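Local coordinates for P-granule scaffold (Caenorhabditis japonica, PDB 5W4A), which probably serves as a scaffold of germline P granules, its N-terminal domain forming a largely helical unit linked to granule assembly and mRNA repression, at residues 195-200 / 210-215. Numbering follows the deposited sequence. Where two conformers were deposited one is given.
Sequences DNFLNR and DIIRNG
Arg-213 NH2 donates to the oxygen of a water 2.9 Å away, and the same water donates to Asp-195 OD1, joining the two helices through solvent where Asp-195 OD1 and Arg-213 NH2 themselves stay 5.4 Å apart. The water lies at the guanidinium edge, in its plane, while NH1 forms a salt bridge with Asp-202. With its polar edge engaged in this way, the arginine illustrates how a charged group can still lay a flat face on an apolar side chain: Leu-198 CD1 lies 3.7 Å above the plane of the Arg-213 guanidinium, offset toward its rim, and Leu-198 CB approaches NH2. The other methyl, Leu-198 CD2, packs 4.0 Å from Ile-212 CG2, the two side chains sliding past each other in opposite directions. Replacing Leu-198 by an alanine removes both methyls and would probably open a gap beside Ile-212 and leave the guanidinium face without its apolar neighbour. Buried Phe-197 has its CG anti to the backbone N (chi1 176°), which carries ring atom CE2 to 3.8 Å from Ile-212 CD1, the side chains crossing nearly at right angles. The contact packs the last helix of the chain, 206-213, against the preceding helix 187-201, with Phe-48 of a loop touching both Phe-197 and Ile-212.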
loop_
_atom_site.group_PDB
_atom_site.type_symbol
_atom_site.label_atom_id
_atom_site.label_comp_id
_atom_site.label_asym_id
_atom_site.label_seq_id
_atom_site.Cartn_x
_atom_site.Cartn_y
_atom_site.Cartn_z
ATOM N N ASP C 195 16.834 7.567 0.614
ATOM C CA ASP C 195 17.474 7.119 1.845
ATOM C C ASP C 195 17.145 5.669 2.175
ATOM O O ASP C 195 18.014 4.947 2.671
ATOM C CB ASP C 195 17.108 8.048 2.998
ATOM C CG ASP C 195 17.854 9.376 2.933
ATOM O OD1 ASP C 195 18.843 9.484 2.169
ATOM O OD2 ASP C 195 17.445 10.335 3.632
ATOM N N ASN C 196 15.910 5.205 1.895
ATOM C CA ASN C 196 15.579 3.789 2.055
ATOM C C ASN C 196 16.486 2.906 1.196
ATOM O O ASN C 196 16.990 1.878 1.652
ATOM C CB ASN C 196 14.125 3.515 1.678
ATOM C CG ASN C 196 13.145 4.067 2.688
ATOM O OD1 ASN C 196 13.507 4.529 3.793
ATOM N ND2 ASN C 196 11.867 4.028 2.303
ATOM N N PHE C 197 16.688 3.300 -0.058
ATOM C CA PHE C 197 17.581 2.548 -0.936
ATOM C C PHE C 197 19.026 2.615 -0.440
ATOM O O PHE C 197 19.699 1.570 -0.340
ATOM C CB PHE C 197 17.470 3.076 -2.366
ATOM C CG PHE C 197 18.419 2.413 -3.318
ATOM C CD1 PHE C 197 18.557 1.038 -3.320
ATOM C CD2 PHE C 197 19.126 3.154 -4.231
ATOM C CE1 PHE C 197 19.461 0.395 -4.194
ATOM C CE2 PHE C 197 20.009 2.505 -5.129
ATOM C CZ PHE C 197 20.147 1.137 -5.096
ATOM N N LEU C 198 19.506 3.822 -0.108
ATOM C CA LEU C 198 20.870 3.969 0.425
ATOM C C LEU C 198 21.081 3.116 1.685
ATOM O O LEU C 198 22.187 2.584 1.911
ATOM C CB LEU C 198 21.175 5.449 0.700
ATOM C CG LEU C 198 21.339 6.376 -0.502
ATOM C CD1 LEU C 198 21.320 7.848 -0.170
ATOM C CD2 LEU C 198 22.689 6.041 -1.207
ATOM N N ASN C 199 20.051 2.947 2.517
ATOM C CA ASN C 199 20.210 2.139 3.720
ATOM C C ASN C 199 20.571 0.699 3.376
ATOM O O ASN C 199 21.338 0.056 4.104
ATOM C CB ASN C 199 18.935 2.205 4.570
ATOM C CG ASN C 199 18.988 1.287 5.777
ATOM O OD1 ASN C 199 19.745 1.525 6.717
ATOM N ND2 ASN C 199 18.186 0.235 5.755
ATOM N N ARG C 200 20.036 0.171 2.278
ATOM C CA ARG C 200 20.435 -1.149 1.841
ATOM C C ARG C 200 21.815 -1.095 1.197
ATOM O O ARG C 200 22.651 -1.968 1.450
ATOM C CB ARG C 200 19.424 -1.734 0.857
ATOM C CG ARG C 200 18.029 -2.004 1.423
ATOM C CD ARG C 200 17.981 -3.215 2.409
ATOM N NE ARG C 200 18.676 -4.426 1.949
ATOM C CZ ARG C 200 18.138 -5.404 1.208
ATOM N NH1 ARG C 200 16.868 -5.359 0.782
ATOM N NH2 ARG C 200 18.883 -6.453 0.884
ATOM N N ASP C 210 27.993 6.132 -2.270
ATOM C CA ASP C 210 28.766 7.370 -2.290
ATOM C C ASP C 210 28.514 8.184 -3.563
ATOM O O ASP C 210 28.365 9.409 -3.498
ATOM C CB ASP C 210 30.246 7.039 -2.123
ATOM C CG ASP C 210 31.135 8.269 -2.147
ATOM O OD1 ASP C 210 30.842 9.238 -1.411
ATOM O OD2 ASP C 210 32.135 8.253 -2.896
ATOM N N ILE C 211 28.393 7.519 -4.717
ATOM C CA ILE C 211 28.105 8.237 -5.958
ATOM C C ILE C 211 26.730 8.900 -5.883
ATOM O O ILE C 211 26.559 10.064 -6.259
ATOM C CB ILE C 211 28.208 7.287 -7.176
ATOM C CG1 ILE C 211 29.549 6.555 -7.224
ATOM C CG2 ILE C 211 28.077 8.086 -8.446
ATOM C CD1 ILE C 211 29.539 5.358 -8.169
ATOM N N ILE C 212 25.728 8.176 -5.390
ATOM C CA ILE C 212 24.387 8.743 -5.300
ATOM C C ILE C 212 24.370 9.953 -4.371
ATOM O O ILE C 212 23.696 10.954 -4.646
ATOM C CB ILE C 212 23.392 7.671 -4.832
ATOM C CG1 ILE C 212 23.175 6.639 -5.958
ATOM C CG2 ILE C 212 22.068 8.319 -4.383
ATOM C CD1 ILE C 212 22.425 5.429 -5.524
ATOM N N ARG C 213 25.068 9.864 -3.237
ATOM C CA ARG C 213 25.090 10.978 -2.288
ATOM C C ARG C 213 25.863 12.164 -2.841
ATOM O O ARG C 213 25.440 13.315 -2.686
ATOM C CB ARG C 213 25.725 10.541 -0.967
ATOM C CG ARG C 213 24.860 9.653 -0.139
ATOM C CD ARG C 213 25.327 9.608 1.308
ATOM N NE ARG C 213 24.377 8.864 2.124
ATOM C CZ ARG C 213 24.471 7.571 2.407
ATOM N NH1 ARG C 213 25.498 6.843 1.955
ATOM N NH2 ARG C 213 23.534 7.000 3.143
ATOM N N ASN C 214 26.998 11.897 -3.485
ATOM C CA ASN C 214 28.010 12.921 -3.722
ATOM C C ASN C 214 28.250 13.127 -5.211
ATOM O O ASN C 214 27.784 14.129 -5.760
ATOM C CB ASN C 214 29.287 12.524 -2.968
ATOM C CG ASN C 214 29.031 12.240 -1.471
ATOM O OD1 ASN C 214 28.278 12.952 -0.804
ATOM N ND2 ASN C 214 29.661 11.190 -0.949
ATOM N N GLY C 215 28.950 12.217 -5.895
ATOM C CA GLY C 215 29.215 12.373 -7.318
ATOM C C GLY C 215 30.094 11.300 -7.940
ATOM O O GLY C 215 30.731 10.502 -7.250
HETATM O O HOH W 1 21.211 8.603 3.607
#